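PDB 2W4E: Mutt/nudix family protein from Deinococcus radiodurans, which probably hydrolyses ADP-ribose as a magnesium-dependent Nudix pyrophosphatase, and is present here as a fragment that lacks the N-terminal part but keeps the Nudix domain. Local coordinates for residues P70-Q75 with L132-G137; F9-T14 with G137-R142; R53-E58 with L86-V91; A19-Q24 with A112-M117. One frame throughout, in Å; residues are numbered along the deposited sequence.

Contact 1: residues P70-Q75 with L132-G137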
loop_
_atom_site.group_PDB
_atom_site.type_symbol
_atom_site.label_atom_id
_atom_site.label_comp_id
_atom_site.label_asym_id
_atom_site.label_seq_id
_atom_site.Cartn_x
_atom_site.Cartn_y
_atom_site.Cartn_z
ATOM N N PRO A 70 -2.954 -10.225 2.123
ATOM C CA PRO A 70 -4.253 -9.549 2.407
ATOM C C PRO A 70 -4.790 -8.628 1.286
ATOM O O PRO A 70 -4.112 -7.679 0.903
ATOM C CB PRO A 70 -3.960 -8.720 3.669
ATOM C CG PRO A 70 -2.833 -9.547 4.368
ATOM C CD PRO A 70 -1.992 -10.125 3.243
ATOM N N GLY A 71 -6.017 -8.868 0.830
ATOM C CA GLY A 71 -6.715 -7.955 -0.091
ATOM C C GLY A 71 -6.877 -6.520 0.439
ATOM O O GLY A 71 -6.860 -6.306 1.659
ATOM N N PHE A 72 -6.977 -5.536 -0.450
ATOM C CA PHE A 72 -7.139 -4.115 -0.019
ATOM C C PHE A 72 -7.906 -3.305 -1.050
ATOM O O PHE A 72 -7.904 -3.664 -2.217
ATOM C CB PHE A 72 -5.785 -3.406 0.287
ATOM C CG PHE A 72 -4.816 -3.343 -0.902
ATOM C CD1 PHE A 72 -4.715 -2.177 -1.672
ATOM C CD2 PHE A 72 -3.960 -4.418 -1.197
ATOM C CE1 PHE A 72 -3.836 -2.081 -2.775
ATOM C CE2 PHE A 72 -3.040 -4.328 -2.342
ATOM C CZ PHE A 72 -2.975 -3.151 -3.080
ATOM N N TYR A 73 -8.517 -2.205 -0.612
ATOM C CA TYR A 73 -9.099 -1.202 -1.514
ATOM C C TYR A 73 -8.055 -0.116 -1.815
ATOM O O TYR A 73 -7.572 0.549 -0.892
ATOM C CB TYR A 73 -10.301 -0.501 -0.853
ATOM C CG TYR A 73 -11.401 -1.420 -0.342
ATOM C CD1 TYR A 73 -12.376 -1.915 -1.201
ATOM C CD2 TYR A 73 -11.489 -1.750 1.022
ATOM C CE1 TYR A 73 -13.412 -2.743 -0.735
ATOM C CE2 TYR A 73 -12.529 -2.585 1.500
ATOM C CZ TYR A 73 -13.470 -3.076 0.605
ATOM O OH TYR A 73 -14.500 -3.888 1.052
ATOM N N PRO A 74 -7.708 0.070 -3.088
ATOM C CA PRO A 74 -6.691 1.062 -3.424
ATOM C C PRO A 74 -7.188 2.510 -3.230
ATOM O O PRO A 74 -6.384 3.409 -2.975
ATOM C CB PRO A 74 -6.415 0.769 -4.909
ATOM C CG PRO A 74 -7.716 0.253 -5.412
ATOM C CD PRO A 74 -8.165 -0.651 -4.289
ATOM N N GLN A 75 -8.496 2.725 -3.346
ATOM C CA GLN A 75 -9.056 4.070 -3.271
ATOM C C GLN A 75 -10.507 4.017 -2.770
ATOM O O GLN A 75 -11.436 4.264 -3.526
ATOM C CB GLN A 75 -8.969 4.740 -4.636
ATOM C CG GLN A 75 -7.752 5.632 -4.776
ATOM C CD GLN A 75 -7.750 6.446 -6.064
ATOM O OE1 GLN A 75 -7.754 5.890 -7.166
ATOM N NE2 GLN A 75 -7.753 7.768 -5.925
ATOM N N LEU A 132 4.688 -5.404 -1.800
ATOM C CA LEU A 132 6.099 -5.685 -1.412
ATOM C C LEU A 132 6.241 -5.683 0.100
ATOM O O LEU A 132 6.878 -6.561 0.670
ATOM C CB LEU A 132 7.084 -4.693 -2.049
ATOM C CG LEU A 132 7.347 -4.966 -3.541
ATOM C CD1 LEU A 132 7.850 -3.634 -4.175
ATOM C CD2 LEU A 132 8.398 -6.093 -3.684
ATOM N N TRP A 133 5.638 -4.699 0.753
ATOM C CA TRP A 133 5.667 -4.697 2.194
ATOM C C TRP A 133 4.987 -5.952 2.738
ATOM O O TRP A 133 5.522 -6.598 3.619
ATOM C CB TRP A 133 5.007 -3.442 2.776
ATOM C CG TRP A 133 5.869 -2.258 2.713
ATOM C CD1 TRP A 133 5.706 -1.164 1.908
ATOM C CD2 TRP A 133 7.055 -2.019 3.479
ATOM N NE1 TRP A 133 6.717 -0.251 2.133
ATOM C CE2 TRP A 133 7.565 -0.752 3.085
ATOM C CE3 TRP A 133 7.727 -2.736 4.466
ATOM C CZ2 TRP A 133 8.719 -0.200 3.643
ATOM C CZ3 TRP A 133 8.875 -2.181 5.043
ATOM C CH2 TRP A 133 9.347 -0.912 4.633
ATOM N N GLN A 134 3.797 -6.283 2.241
ATOM C CA GLN A 134 3.075 -7.444 2.806
ATOM C C GLN A 134 3.815 -8.767 2.561
ATOM O O GLN A 134 3.693 -9.680 3.361
ATOM C CB GLN A 134 1.662 -7.555 2.195
ATOM C CG GLN A 134 0.646 -6.449 2.580
ATOM C CD GLN A 134 -0.618 -6.594 1.707
ATOM O OE1 GLN A 134 -0.574 -7.259 0.663
ATOM N NE2 GLN A 134 -1.697 -5.982 2.097
ATOM N N ALA A 135 4.579 -8.878 1.466
ATOM C CA ALA A 135 5.312 -10.119 1.163
ATOM C C ALA A 135 6.638 -10.272 1.943
ATOM O O ALA A 135 7.256 -11.334 1.935
ATOM C CB ALA A 135 5.614 -10.178 -0.349
ATOM N N ARG A 136 7.078 -9.196 2.582
ATOM C CA ARG A 136 8.467 -9.112 3.100
ATOM C C ARG A 136 8.750 -10.152 4.182
ATOM O O ARG A 136 9.805 -10.779 4.165
ATOM C CB ARG A 136 8.750 -7.692 3.624
ATOM C CG ARG A 136 10.201 -7.453 4.013
ATOM C CD ARG A 136 10.404 -5.994 4.482
ATOM N NE ARG A 136 11.843 -5.731 4.462
ATOM C CZ ARG A 136 12.424 -4.545 4.381
ATOM N NH1 ARG A 136 11.705 -3.421 4.314
ATOM N NH2 ARG A 136 13.750 -4.479 4.386
ATOM N N GLY A 137 7.798 -10.344 5.099
ATOM C CA GLY A 137 7.949 -11.340 6.195
ATOM C C GLY A 137 8.155 -12.741 5.623
ATOM O O GLY A 137 9.131 -13.443 5.974
#
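Q134 reaches from the helix to P70, and its amide nitrogen NE2 donates a hydrogen bond of 3.2 Å to the backbone O of P70. The bond is bent, with 138° at the hydrogen. NE2 lies in the carbonyl plane, on a lone pair, but the acceptor sits 26° out of the amide plane of Q134. The same nitrogen sits 3.9 Å from CB of P70, while the amide carbon CD comes to 4.1 Å from the ring atom CD of the proline. The side chains run antiparallel alongside each other, which lets the polar end of Q134 pass the ring and reach the carbonyl behind it. What delivers the amide is a stretched chain, CG anti to the carbonyl carbon (chi1 -69°) and the rest extended. F72 closes the arrangement, its CD2 4.3 Å from NE2 of Q134, and its ring has O of P70 at the edge, in plane. Further out, P85 of strand 82-93 touches both F72 and Q134, P127 and L130 pack on F72, and G121 of the second subunit lies against P70. With an alanine at Q134, the carbonyl of P70 would probably lose this donor and a gap would open beside F72. Chemically, a single polar clasp among apolar neighbours fixes the start of the loop after strand 65-68 to helix 126-141, close to the dimer interface.

Contact 2: residues F9-T14 with G137-R142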
loop_
_atom_site.group_PDB
_atom_site.type_symbol
_atom_site.label_atom_id
_atom_site.label_comp_id
_atom_site.label_asym_id
_atom_site.label_seq_id
_atom_site.Cartn_x
_atom_site.Cartn_y
_atom_site.Cartn_z
ATOM N N PHE A 9 -2.832 -8.776 -8.082
ATOM C CA PHE A 9 -1.492 -8.221 -8.174
ATOM C C PHE A 9 -0.581 -9.356 -7.766
ATOM O O PHE A 9 -0.849 -10.058 -6.795
ATOM C CB PHE A 9 -1.322 -7.024 -7.226
ATOM C CG PHE A 9 -1.801 -5.734 -7.810
ATOM C CD1 PHE A 9 -0.894 -4.746 -8.185
ATOM C CD2 PHE A 9 -3.166 -5.514 -8.020
ATOM C CE1 PHE A 9 -1.330 -3.540 -8.786
ATOM C CE2 PHE A 9 -3.600 -4.324 -8.619
ATOM C CZ PHE A 9 -2.674 -3.341 -8.996
ATOM N N ILE A 10 0.483 -9.538 -8.522
ATOM C CA ILE A 10 1.400 -10.645 -8.326
ATOM C C ILE A 10 2.821 -10.168 -8.220
ATOM O O ILE A 10 3.392 -9.605 -9.192
ATOM C CB ILE A 10 1.345 -11.671 -9.518
ATOM C CG1 ILE A 10 -0.065 -12.232 -9.723
ATOM C CG2 ILE A 10 2.348 -12.844 -9.260
ATOM C CD1 ILE A 10 -0.825 -11.509 -10.782
ATOM N N LEU A 11 3.431 -10.455 -7.084
ATOM C CA LEU A 11 4.865 -10.268 -6.950
ATOM C C LEU A 11 5.583 -11.588 -7.335
ATOM O O LEU A 11 5.561 -12.540 -6.571
ATOM C CB LEU A 11 5.211 -9.856 -5.505
ATOM C CG LEU A 11 6.707 -9.864 -5.107
ATOM C CD1 LEU A 11 7.518 -8.962 -6.090
ATOM C CD2 LEU A 11 6.790 -9.364 -3.630
ATOM N N PRO A 12 6.212 -11.652 -8.524
ATOM C CA PRO A 12 6.786 -12.910 -8.974
ATOM C C PRO A 12 8.262 -12.979 -8.554
ATOM O O PRO A 12 9.026 -12.008 -8.781
ATOM C CB PRO A 12 6.682 -12.793 -10.518
ATOM C CG PRO A 12 6.048 -11.462 -10.790
ATOM C CD PRO A 12 6.408 -10.642 -9.576
ATOM N N VAL A 13 8.666 -14.086 -7.927
ATOM C CA VAL A 13 10.047 -14.227 -7.451
ATOM C C VAL A 13 10.628 -15.544 -7.998
ATOM O O VAL A 13 9.997 -16.616 -7.873
ATOM C CB VAL A 13 10.136 -14.173 -5.920
ATOM C CG1 VAL A 13 11.546 -14.575 -5.400
ATOM C CG2 VAL A 13 9.697 -12.781 -5.352
ATOM N N THR A 14 11.819 -15.467 -8.578
ATOM C CA THR A 14 12.476 -16.666 -9.148
ATOM C C THR A 14 13.133 -17.537 -8.051
ATOM O O THR A 14 13.270 -17.092 -6.891
ATOM C CB THR A 14 13.542 -16.241 -10.155
ATOM O OG1 THR A 14 14.651 -15.626 -9.457
ATOM C CG2 THR A 14 12.957 -15.253 -11.108
ATOM N N GLY A 137 7.798 -10.344 5.099
ATOM C CA GLY A 137 7.949 -11.340 6.195
ATOM C C GLY A 137 8.155 -12.741 5.623
ATOM O O GLY A 137 9.131 -13.443 5.974
ATOM N N GLU A 138 7.258 -13.140 4.724
ATOM C CA GLU A 138 7.412 -14.412 3.966
ATOM C C GLU A 138 8.780 -14.587 3.280
ATOM O O GLU A 138 9.407 -15.642 3.379
ATOM C CB GLU A 138 6.270 -14.541 2.945
ATOM C CG GLU A 138 6.097 -15.893 2.331
ATOM C CD GLU A 138 5.629 -17.003 3.314
ATOM O OE1 GLU A 138 4.642 -16.835 4.066
ATOM O OE2 GLU A 138 6.260 -18.067 3.313
ATOM N N LEU A 139 9.245 -13.570 2.552
ATOM C CA LEU A 139 10.520 -13.732 1.827
ATOM C C LEU A 139 11.731 -13.849 2.767
ATOM O O LEU A 139 12.737 -14.527 2.466
ATOM C CB LEU A 139 10.696 -12.575 0.834
ATOM C CG LEU A 139 9.623 -12.546 -0.298
ATOM C CD1 LEU A 139 9.671 -11.200 -1.026
ATOM C CD2 LEU A 139 9.902 -13.684 -1.260
ATOM N N THR A 140 11.638 -13.161 3.898
ATOM C CA THR A 140 12.725 -13.175 4.900
ATOM C C THR A 140 12.772 -14.533 5.578
ATOM O O THR A 140 13.830 -15.101 5.744
ATOM C CB THR A 140 12.488 -12.099 5.962
ATOM O OG1 THR A 140 12.268 -10.839 5.301
ATOM C CG2 THR A 140 13.705 -12.007 6.917
ATOM N N ARG A 141 11.611 -15.044 5.952
ATOM C CA ARG A 141 11.505 -16.378 6.555
ATOM C C ARG A 141 12.065 -17.492 5.680
ATOM O O ARG A 141 12.754 -18.380 6.176
ATOM C CB ARG A 141 10.066 -16.681 6.917
ATOM C CG ARG A 141 9.596 -15.813 8.050
ATOM C CD ARG A 141 8.286 -16.293 8.643
ATOM N NE ARG A 141 7.149 -16.199 7.726
ATOM C CZ ARG A 141 6.306 -15.162 7.635
ATOM N NH1 ARG A 141 6.472 -14.073 8.382
ATOM N NH2 ARG A 141 5.281 -15.214 6.786
ATOM N N ARG A 142 11.820 -17.414 4.378
ATOM C CA ARG A 142 12.367 -18.394 3.426
ATOM C C ARG A 142 13.847 -18.166 3.069
ATOM O O ARG A 142 14.436 -18.967 2.324
ATOM C CB ARG A 142 11.531 -18.383 2.144
ATOM C CG ARG A 142 10.136 -18.896 2.340
ATOM C CD ARG A 142 9.287 -18.593 1.126
ATOM N NE ARG A 142 7.902 -18.911 1.429
ATOM C CZ ARG A 142 7.265 -19.971 0.945
ATOM N NH1 ARG A 142 7.890 -20.779 0.111
ATOM N NH2 ARG A 142 5.996 -20.198 1.264
#
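L139 points its forked end from the helix at strand 6-14, and each of its two methyls finds a different residue there. CD2 meets CG2 of V13 at 4.2 Å, and CD1 meets CD2 of L11 at 4.3 Å. The side chains of V13 and L139 meet at a slant, touching through one methyl each. V13 presents this methyl because its CG1 stands anti to the backbone N (chi1 170°), which turns CG2 to the position beside that N. L11 and V13, two residues apart on the strand, both point toward the helix, so L139 addresses two successive positions of one face of the sheet. Around them L111 and Y115 of helix 111-120 and L87 of strand 82-93 complete the apolar layer.

Along the flank of the helix the orientations are polar. R142 grips E138 side-on with two nitrogens on a single oxygen: NE is 2.6 Å from OE2, in line with its anti lone pair, and NH2 reaches the same OE2 from above the carboxylate plane. R141 takes the other oxygen, its NH2 3.2 Å from OE1 of E138, on the opposite face of the carboxylate from NH2 of R142. R142 also pairs through NH1 with E65.

A helix laid by its apolar side on the face of a mixed sheet, a charged network along its flank, is one outer layer of the alpha-beta-alpha sandwich of the Nudix fold.

Contact 3: residues R53-E58 with L86-V91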
loop_
_atom_site.group_PDB
_atom_site.type_symbol
_atom_site.label_atom_id
_atom_site.label_comp_id
_atom_site.label_asym_id
_atom_site.label_seq_id
_atom_site.Cartn_x
_atom_site.Cartn_y
_atom_site.Cartn_z
ATOM N N ARG A 53 -2.850 -16.608 -15.282
ATOM C CA ARG A 53 -3.059 -16.041 -16.589
ATOM C C ARG A 53 -2.264 -14.748 -16.790
ATOM O O ARG A 53 -1.543 -14.578 -17.781
ATOM C CB ARG A 53 -4.573 -15.787 -16.862
ATOM C CG ARG A 53 -4.741 -15.239 -18.257
ATOM C CD ARG A 53 -6.115 -14.731 -18.694
ATOM N NE ARG A 53 -6.893 -14.177 -17.599
ATOM C CZ ARG A 53 -6.804 -12.928 -17.173
ATOM N NH1 ARG A 53 -5.944 -12.080 -17.749
ATOM N NH2 ARG A 53 -7.570 -12.527 -16.167
ATOM N N GLU A 54 -2.384 -13.848 -15.827
ATOM C CA GLU A 54 -1.716 -12.568 -15.849
ATOM C C GLU A 54 -0.199 -12.708 -15.830
ATOM O O GLU A 54 0.535 -11.998 -16.585
ATOM C CB GLU A 54 -2.167 -11.775 -14.603
ATOM C CG GLU A 54 -2.093 -10.261 -14.762
ATOM C CD GLU A 54 -2.817 -9.762 -16.018
ATOM O OE1 GLU A 54 -4.052 -9.890 -16.123
ATOM O OE2 GLU A 54 -2.139 -9.242 -16.902
ATOM N N LEU A 55 0.281 -13.583 -14.941
ATOM C CA LEU A 55 1.725 -13.869 -14.879
ATOM C C LEU A 55 2.238 -14.397 -16.231
ATOM O O LEU A 55 3.264 -13.949 -16.752
ATOM C CB LEU A 55 2.027 -14.883 -13.755
ATOM C CG LEU A 55 3.534 -15.184 -13.561
ATOM C CD1 LEU A 55 4.341 -13.957 -13.105
ATOM C CD2 LEU A 55 3.661 -16.274 -12.506
ATOM N N LEU A 56 1.498 -15.326 -16.815
ATOM C CA LEU A 56 1.835 -15.823 -18.162
ATOM C C LEU A 56 1.814 -14.718 -19.248
ATOM O O LEU A 56 2.811 -14.506 -19.945
ATOM C CB LEU A 56 0.920 -16.976 -18.531
ATOM C CG LEU A 56 1.251 -17.791 -19.799
ATOM C CD1 LEU A 56 2.712 -18.305 -19.801
ATOM C CD2 LEU A 56 0.236 -18.934 -19.952
ATOM N N GLU A 57 0.696 -13.994 -19.341
ATOM C CA GLU A 57 0.500 -12.982 -20.368
ATOM C C GLU A 57 1.424 -11.767 -20.240
ATOM O O GLU A 57 1.948 -11.275 -21.249
ATOM C CB GLU A 57 -0.973 -12.537 -20.419
ATOM C CG GLU A 57 -1.929 -13.678 -20.654
ATOM C CD GLU A 57 -3.420 -13.240 -20.748
ATOM O OE1 GLU A 57 -4.185 -14.002 -21.378
ATOM O OE2 GLU A 57 -3.826 -12.177 -20.197
ATOM N N GLU A 58 1.668 -11.284 -19.024
ATOM C CA GLU A 58 2.442 -10.052 -18.875
ATOM C C GLU A 58 3.951 -10.248 -18.929
ATOM O O GLU A 58 4.634 -9.380 -19.444
ATOM C CB GLU A 58 2.071 -9.259 -17.597
ATOM C CG GLU A 58 0.995 -8.230 -17.827
ATOM C CD GLU A 58 1.012 -7.104 -16.798
ATOM O OE1 GLU A 58 0.658 -5.961 -17.162
ATOM O OE2 GLU A 58 1.367 -7.349 -15.630
ATOM N N LEU A 86 -0.865 -11.405 -4.483
ATOM C CA LEU A 86 -0.253 -12.714 -4.240
ATOM C C LEU A 86 1.268 -12.679 -4.429
ATOM O O LEU A 86 1.795 -11.999 -5.353
ATOM C CB LEU A 86 -0.881 -13.846 -5.094
ATOM C CG LEU A 86 -2.373 -14.175 -4.787
ATOM C CD1 LEU A 86 -3.236 -13.467 -5.765
ATOM C CD2 LEU A 86 -2.683 -15.697 -4.814
ATOM N N LEU A 87 1.949 -13.442 -3.589
ATOM C CA LEU A 87 3.361 -13.747 -3.811
ATOM C C LEU A 87 3.523 -15.058 -4.629
ATOM O O LEU A 87 3.078 -16.140 -4.197
ATOM C CB LEU A 87 4.042 -13.884 -2.472
ATOM C CG LEU A 87 5.489 -14.380 -2.489
ATOM C CD1 LEU A 87 6.416 -13.356 -3.256
ATOM C CD2 LEU A 87 5.960 -14.554 -1.050
ATOM N N ALA A 88 4.156 -14.961 -5.789
ATOM C CA ALA A 88 4.453 -16.157 -6.610
ATOM C C ALA A 88 5.953 -16.539 -6.479
ATOM O O ALA A 88 6.853 -15.704 -6.678
ATOM C CB ALA A 88 4.052 -15.909 -8.082
ATOM N N LEU A 89 6.221 -17.801 -6.134
ATOM C CA LEU A 89 7.608 -18.250 -5.908
ATOM C C LEU A 89 8.019 -19.254 -6.964
ATOM O O LEU A 89 7.158 -19.802 -7.700
ATOM C CB LEU A 89 7.750 -18.852 -4.492
ATOM C CG LEU A 89 7.311 -17.746 -3.507
ATOM C CD1 LEU A 89 6.701 -18.270 -2.248
ATOM C CD2 LEU A 89 8.445 -16.714 -3.204
ATOM N N GLY A 90 9.322 -19.511 -7.051
ATOM C CA GLY A 90 9.800 -20.501 -8.035
ATOM C C GLY A 90 9.470 -20.134 -9.475
ATOM O O GLY A 90 9.299 -21.015 -10.320
ATOM N N VAL A 91 9.423 -18.835 -9.783
ATOM C CA VAL A 91 8.982 -18.378 -11.095
ATOM C C VAL A 91 10.035 -18.604 -12.197
ATOM O O VAL A 91 11.222 -18.330 -12.009
ATOM C CB VAL A 91 8.549 -16.874 -11.069
ATOM C CG1 VAL A 91 8.055 -16.453 -12.458
ATOM C CG2 VAL A 91 7.441 -16.658 -9.979
#
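L55 meets A88 and V91 where the Nudix helix, 47-59, packs against the mixed sheet. The helix is part of the Nudix box, residues 39-60, the loop-helix-loop signature of the family, whose glutamates in relatives hold the divalent metal.

The contact itself is apolar and rests on one methyl. CD2 of L55 lies 4.5 Å from CB of A88 and 4.4 Å from CG1 of V91, so it spans the corner that the chain turns at G90. CG of L55 stands opposite its backbone N (chi1 -177°), sending the branch from the helix toward the strand. P12, A63 and W66 also touch L55 and complete its buried surroundings.

The polar contacts of the helix lie away from the strand. Within it, NH1 of R53 forms salt bridges with both E54 and E57, the one to OE1 of E54 being a weak hydrogen bond at 3.3 Å. Beyond it, NE of R53 bridges to E45, while OE2 of E58 accepts from the backbone N of A38.

Of the two bonds from NH1 of R53, the one to OE2 of E57 (3.2 Å) is the straighter, 156° at the hydrogen: the oxygen lies almost exactly in the guanidinium plane, yet NH1 stands 48° out of the carboxylate plane.

Contact 4: residues A19-Q24 with A112-M117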
loop_
_atom_site.group_PDB
_atom_site.type_symbol
_atom_site.label_atom_id
_atom_site.label_comp_id
_atom_site.label_asym_id
_atom_site.label_seq_id
_atom_site.Cartn_x
_atom_site.Cartn_y
_atom_site.Cartn_z
ATOM N N ALA A 19 13.109 -10.499 -8.137
ATOM C CA ALA A 19 11.733 -10.094 -8.419
ATOM C C ALA A 19 11.598 -9.865 -9.913
ATOM O O ALA A 19 12.504 -9.324 -10.550
ATOM C CB ALA A 19 11.389 -8.809 -7.659
ATOM N N VAL A 20 10.465 -10.249 -10.469
ATOM C CA VAL A 20 10.176 -9.954 -11.850
ATOM C C VAL A 20 9.215 -8.769 -11.932
ATOM O O VAL A 20 8.006 -8.955 -11.780
ATOM C CB VAL A 20 9.602 -11.179 -12.593
ATOM C CG1 VAL A 20 9.431 -10.859 -14.098
ATOM C CG2 VAL A 20 10.535 -12.410 -12.365
ATOM N N LEU A 21 9.767 -7.578 -12.179
ATOM C CA LEU A 21 8.975 -6.348 -12.299
ATOM C C LEU A 21 8.713 -5.972 -13.741
ATOM O O LEU A 21 9.291 -6.542 -14.645
ATOM C CB LEU A 21 9.693 -5.176 -11.602
ATOM C CG LEU A 21 10.176 -5.512 -10.204
ATOM C CD1 LEU A 21 10.818 -4.299 -9.483
ATOM C CD2 LEU A 21 8.954 -6.018 -9.412
ATOM N N ILE A 22 7.838 -4.996 -13.941
ATOM C CA ILE A 22 7.640 -4.394 -15.253
ATOM C C ILE A 22 7.750 -2.869 -15.191
ATOM O O ILE A 22 7.520 -2.265 -14.125
ATOM C CB ILE A 22 6.282 -4.757 -15.866
ATOM C CG1 ILE A 22 5.138 -4.330 -14.919
ATOM C CG2 ILE A 22 6.232 -6.259 -16.212
ATOM C CD1 ILE A 22 3.751 -4.520 -15.502
ATOM N N ARG A 23 8.121 -2.262 -16.321
ATOM C CA ARG A 23 8.024 -0.797 -16.473
ATOM C C ARG A 23 6.965 -0.645 -17.511
ATOM O O ARG A 23 7.103 -1.104 -18.641
ATOM C CB ARG A 23 9.340 -0.097 -16.890
ATOM C CG ARG A 23 10.489 -0.185 -15.846
ATOM C CD ARG A 23 11.636 0.833 -16.097
ATOM N NE ARG A 23 12.783 0.520 -15.227
ATOM C CZ ARG A 23 13.929 -0.037 -15.623
ATOM N NH1 ARG A 23 14.129 -0.353 -16.895
ATOM N NH2 ARG A 23 14.888 -0.290 -14.735
ATOM N N GLN A 24 5.871 -0.042 -17.103
ATOM C CA GLN A 24 4.720 0.088 -17.936
ATOM C C GLN A 24 4.404 1.567 -18.126
ATOM O O GLN A 24 4.365 2.305 -17.160
ATOM C CB GLN A 24 3.540 -0.567 -17.230
ATOM C CG GLN A 24 2.304 -0.618 -18.084
ATOM C CD GLN A 24 1.361 -1.695 -17.617
ATOM O OE1 GLN A 24 1.231 -1.961 -16.392
ATOM N NE2 GLN A 24 0.659 -2.297 -18.563
ATOM N N ALA A 112 17.138 -7.818 -2.912
ATOM C CA ALA A 112 17.778 -6.873 -1.983
ATOM C C ALA A 112 17.705 -5.440 -2.531
ATOM O O ALA A 112 17.434 -4.475 -1.799
ATOM C CB ALA A 112 19.236 -7.309 -1.722
ATOM N N GLU A 113 17.902 -5.323 -3.839
ATOM C CA GLU A 113 17.792 -4.077 -4.556
ATOM C C GLU A 113 16.353 -3.557 -4.636
ATOM O O GLU A 113 16.108 -2.388 -4.400
ATOM C CB GLU A 113 18.376 -4.249 -5.964
ATOM C CG GLU A 113 18.263 -3.008 -6.814
ATOM C CD GLU A 113 18.926 -1.750 -6.197
ATOM O OE1 GLU A 113 19.657 -1.818 -5.175
ATOM O OE2 GLU A 113 18.703 -0.676 -6.762
ATOM N N VAL A 114 15.408 -4.449 -4.894
ATOM C CA VAL A 114 13.990 -4.068 -4.850
ATOM C C VAL A 114 13.575 -3.478 -3.480
ATOM O O VAL A 114 12.893 -2.419 -3.409
ATOM C CB VAL A 114 13.067 -5.248 -5.233
ATOM C CG1 VAL A 114 11.597 -4.795 -5.217
ATOM C CG2 VAL A 114 13.412 -5.700 -6.625
ATOM N N TYR A 115 13.985 -4.134 -2.404
ATOM C CA TYR A 115 13.642 -3.627 -1.058
ATOM C C TYR A 115 14.437 -2.368 -0.672
ATOM O O TYR A 115 13.933 -1.523 0.114
ATOM C CB TYR A 115 13.691 -4.737 0.010
ATOM C CG TYR A 115 12.432 -5.583 -0.109
ATOM C CD1 TYR A 115 12.358 -6.654 -1.024
ATOM C CD2 TYR A 115 11.291 -5.265 0.625
ATOM C CE1 TYR A 115 11.160 -7.422 -1.175
ATOM C CE2 TYR A 115 10.090 -6.024 0.485
ATOM C CZ TYR A 115 10.040 -7.087 -0.415
ATOM O OH TYR A 115 8.875 -7.804 -0.539
ATOM N N ARG A 116 15.642 -2.212 -1.248
ATOM C CA ARG A 116 16.361 -0.954 -1.054
ATOM C C ARG A 116 15.548 0.153 -1.730
ATOM O O ARG A 116 15.284 1.189 -1.117
ATOM C CB ARG A 116 17.785 -1.006 -1.596
ATOM C CG ARG A 116 18.545 0.272 -1.275
ATOM C CD ARG A 116 19.694 0.508 -2.285
ATOM N NE ARG A 116 19.192 0.699 -3.643
ATOM C CZ ARG A 116 18.512 1.763 -4.081
ATOM N NH1 ARG A 116 18.266 2.807 -3.298
ATOM N NH2 ARG A 116 18.095 1.793 -5.338
ATOM N N MET A 117 15.122 -0.077 -2.970
ATOM C CA MET A 117 14.235 0.858 -3.662
ATOM C C MET A 117 12.977 1.187 -2.837
ATOM O O MET A 117 12.644 2.348 -2.655
ATOM C CB MET A 117 13.850 0.346 -5.035
ATOM C CG MET A 117 15.012 0.303 -6.025
ATOM S SD MET A 117 14.636 -0.769 -7.471
ATOM C CE MET A 117 13.529 0.310 -8.354
#
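V114 has the most surface buried here, and it works through one methyl: CG2 lies 3.9 Å from CB of A19 and 4.1 Å from CD1 of L21. The methyl thus bridges A19 and L21, two residues apart on one face of the strand with V20 between them. CG1 of V114 is anti to the backbone N (chi1 -178°), which places CG2 beside that N and leaves CG1 for L132 of helix 126-141.

L21 comes next. It reaches toward V114 tip to tip, with CD1 leading, its CG lying anti to the carbonyl carbon; its other cover includes I36. A19 adds the smallest patch of the three, and its lone methyl lets the backbones draw together, the CA atoms of A19 and V114 being 7.4 Å apart.

Strand 18-26 is the middle one of a three-stranded antiparallel sheet, between 31-35 and 104-110, and helix 111-120 follows directly on that last strand. The helix therefore folds back over the sheet it has just left, covering one face of it in the Nudix domain. V20, pointing away, packs instead on V59 of the Nudix helix.

Elsewhere on helix 111-120, clear of the strand, E113 and R116 make a two-pronged side-on pair, NE of R116 to OE1 of E113 at 3.0 Å and NH2 of R116 to OE2 of E113 at 2.9 Å, both nearly straight. NH1 of R116 turns to E122.

From the N terminus, strand 6-14 opens contact 2, which closes only at the end of helix 126-141 and so encloses the other three. Strand 18-26 opens contact 4, closed by helix 111-120, and contact 3, from the Nudix helix to strand 82-93, falls within that span. Contact 1 starts at 70-75, inside both contacts 3 and 4, and ends beyond them at 132-137, crossing each. Contacts 2 and 3 share the mixed sheet through neighbouring strands and pack helices on its opposite faces. Contacts 1, 2 and 4 meet at Y115, whose OH probably bonds O of L132, tying the last two helices together and to both sheets.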